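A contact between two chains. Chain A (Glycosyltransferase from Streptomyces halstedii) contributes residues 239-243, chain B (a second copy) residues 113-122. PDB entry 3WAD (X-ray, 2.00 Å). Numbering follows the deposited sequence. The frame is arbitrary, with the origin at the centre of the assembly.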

# COMPACT_ATOMS: atom_id res chain seq x y z
N LEU A 239 13.15 14.70 -13.03
CA LEU A 239 13.55 13.27 -13.19
C LEU A 239 13.07 12.56 -14.42
O LEU A 239 13.46 11.42 -14.64
N ARG A 240 12.22 13.15 -15.24
CA ARG A 240 11.78 12.39 -16.40
C ARG A 240 12.73 12.43 -17.63
O ARG A 240 12.58 11.61 -18.54
N GLU A 241 13.71 13.33 -17.65
CA GLU A 241 14.71 13.31 -18.74
C GLU A 241 15.57 12.10 -18.57
O GLU A 241 15.89 11.70 -17.45
N ALA A 242 15.96 11.53 -19.72
CA ALA A 242 17.12 10.68 -19.81
C ALA A 242 18.28 11.47 -19.22
O ALA A 242 18.38 12.71 -19.41
N PRO A 243 19.16 10.78 -18.47
CA PRO A 243 20.31 11.51 -18.00
C PRO A 243 21.25 11.77 -19.21
O PRO A 243 21.07 11.12 -20.26
N ALA B 113 -0.36 14.39 -23.22
CA ALA B 113 1.04 14.59 -23.68
C ALA B 113 2.07 14.22 -22.55
O ALA B 113 3.06 13.38 -22.75
N ASP B 114 1.79 14.68 -21.32
CA ASP B 114 2.64 14.26 -20.18
C ASP B 114 2.64 12.80 -20.02
O ASP B 114 3.70 12.23 -19.73
N LEU B 115 1.49 12.13 -20.10
CA LEU B 115 1.56 10.65 -19.94
C LEU B 115 2.32 9.92 -21.11
O LEU B 115 3.00 8.93 -20.88
N VAL B 116 2.08 10.36 -22.35
CA VAL B 116 2.87 9.81 -23.51
C VAL B 116 4.41 9.99 -23.31
O VAL B 116 5.18 9.01 -23.35
N ALA B 117 4.82 11.23 -23.01
CA ALA B 117 6.22 11.52 -22.69
C ALA B 117 6.79 10.59 -21.66
O ALA B 117 7.89 10.08 -21.88
N HIS B 118 6.08 10.34 -20.53
CA HIS B 118 6.50 9.36 -19.51
C HIS B 118 6.55 7.93 -20.02
O HIS B 118 7.43 7.10 -19.62
N ALA B 119 5.54 7.57 -20.83
CA ALA B 119 5.56 6.18 -21.38
C ALA B 119 6.82 6.06 -22.29
O ALA B 119 7.51 5.06 -22.19
N ARG B 120 7.14 7.11 -23.04
CA ARG B 120 8.29 7.06 -24.00
C ARG B 120 9.60 6.93 -23.19
O ARG B 120 10.37 5.97 -23.39
N GLN B 121 9.74 7.77 -22.17
CA GLN B 121 10.89 7.69 -21.26
C GLN B 121 10.97 6.40 -20.52
O GLN B 121 11.96 5.68 -20.65
N TRP B 122 9.96 6.10 -19.73
CA TRP B 122 9.98 4.92 -18.83
C TRP B 122 9.82 3.62 -19.55
O TRP B 122 10.08 2.51 -18.97

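The guanidinium of A:Arg240 lies against a helix of the second copy without making a single hydrogen bond to it, although NH2 of A:Arg240 comes within 2.5 Å of O of B:Asp114. That separation is short even for a hydrogen bond, but the angle is poor. The same carbonyl is already engaged within its own helix, accepting from the backbone, with N of B:His118 3.1 Å from O of B:Asp114. A second close polar pair cannot bond at all: NE of A:Arg240 and N of B:His118 are 3.2 Å apart, and both are donors.

A:Arg240 dominates its side of the contact. Its CA-to-CB bond points sideways, but the end of the chain comes nearer, reaching the helix through a t chi1 of -154° followed by chi2 and chi3 between wells, at -139° and -95°. One face of the guanidinium is covered by CB of B:Ala117 and N of B:His118; NH1 of A:Arg240 is 3.4 Å from CB of B:Ala117, whose CA-to-CB bond points toward chain A. The methyl of B:Ala117 and the backbone at B:His118 thus lie over the same face of the flat group. NH2 of A:Arg240 also packs 3.4 Å from CB of B:Asp114, a residue with chi1 m. Opposite charge adds at most a long-range attraction here, because NH2 of A:Arg240 remains 4.6 Å from OD2 of B:Asp114, beyond a salt bridge, and that oxygen is hydrogen-bonded elsewhere in the structure.

B:His118, with chi1 t, places CB 3.4 Å from NE of A:Arg240, while CG of A:Arg240 sits at the edge of the imidazole, near its plane. NE2 of B:His118 is satisfied elsewhere in the structure; ND1, buried by this contact, has no partner anywhere in the model.

One turn beyond B:Ala117, B:Gln121 also points toward chain A, with chi1 and chi2 both m. Its aliphatic part meets the arginine: CG of B:Gln121 lies 3.0 Å from the backbone O of A:Arg240 and 4.0 Å from CD of A:Arg240. The amide end extends along the loop to A:Ala242, where OE1 of B:Gln121 is 3.7 Å from N and 3.9 Å from CB of A:Ala242, near neighbours without a hydrogen bond.

The remaining side chains contribute little. A:Glu241 points away, as do B:Leu115, B:Val116 and B:Ala119 on the helix, while A:Leu239 and A:Pro243 are out of reach. The two stretches together bury 286 Å², a small patch centred on one arginine, with no hydrogen bond across it.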

# COMPACT_ATOMS: atom_id res chain seq x y z
CB LEU A 239 13.11 12.39 -12.01
CG LEU A 239 14.14 11.73 -11.09
CD1 LEU A 239 13.46 10.82 -10.08
CD2 LEU A 239 15.17 10.98 -11.85
CB ARG A 240 10.33 12.72 -16.76
CG ARG A 240 9.61 11.55 -17.53
CD ARG A 240 8.72 12.11 -18.69
NE ARG A 240 7.31 12.30 -18.30
CZ ARG A 240 6.55 13.36 -18.61
NH1 ARG A 240 7.06 14.40 -19.29
NH2 ARG A 240 5.29 13.41 -18.22
CB GLU A 241 15.68 14.47 -18.67
CG GLU A 241 15.12 15.75 -19.08
CD GLU A 241 14.40 16.39 -17.95
OE1 GLU A 241 13.48 15.74 -17.39
OE2 GLU A 241 14.74 17.54 -17.60
CB ALA A 242 17.39 10.29 -21.28
CB PRO A 243 20.93 10.55 -16.97
CG PRO A 243 20.55 9.18 -17.45
CD PRO A 243 19.22 9.34 -18.12
CB ALA B 113 1.18 16.01 -24.21
CB ASP B 114 2.24 14.86 -18.81
CG ASP B 114 2.52 16.34 -18.73
OD1 ASP B 114 2.79 16.94 -19.81
OD2 ASP B 114 2.43 16.92 -17.61
CB LEU B 115 0.17 9.99 -19.72
CG LEU B 115 0.13 8.50 -19.33
CD1 LEU B 115 0.63 8.29 -17.87
CD2 LEU B 115 -1.31 7.96 -19.41
CB VAL B 116 2.44 10.41 -24.82
CG1 VAL B 116 3.27 9.78 -25.98
CG2 VAL B 116 0.91 10.13 -25.07
CB ALA B 117 6.43 12.97 -22.27
CB HIS B 118 5.57 9.40 -18.27
CG HIS B 118 6.06 8.54 -17.13
ND1 HIS B 118 7.21 8.83 -16.45
CD2 HIS B 118 5.55 7.42 -16.56
CE1 HIS B 118 7.42 7.91 -15.52
NE2 HIS B 118 6.42 7.03 -15.56
CB ALA B 119 4.21 5.77 -22.13
CB ARG B 120 8.33 8.23 -24.97
CG ARG B 120 7.15 8.31 -25.93
CD ARG B 120 7.51 9.01 -27.28
NE ARG B 120 6.64 10.16 -27.60
CZ ARG B 120 5.63 10.21 -28.50
NH1 ARG B 120 5.24 9.14 -29.20
NH2 ARG B 120 4.96 11.36 -28.66
CB GLN B 121 10.89 8.84 -20.26
CG GLN B 121 11.39 10.10 -20.86
CD GLN B 121 12.60 9.86 -21.84
OE1 GLN B 121 13.66 9.29 -21.46
NE2 GLN B 121 12.43 10.33 -23.11
CB TRP B 122 8.79 4.99 -17.81
CG TRP B 122 8.98 4.12 -16.57
CD1 TRP B 122 10.16 4.01 -15.84
CD2 TRP B 122 8.01 3.34 -15.83
NE1 TRP B 122 10.00 3.23 -14.77
CE2 TRP B 122 8.70 2.78 -14.72
CE3 TRP B 122 6.65 3.07 -15.98
CZ2 TRP B 122 8.06 1.96 -13.75
CZ3 TRP B 122 6.01 2.24 -15.04
CH2 TRP B 122 6.72 1.67 -13.94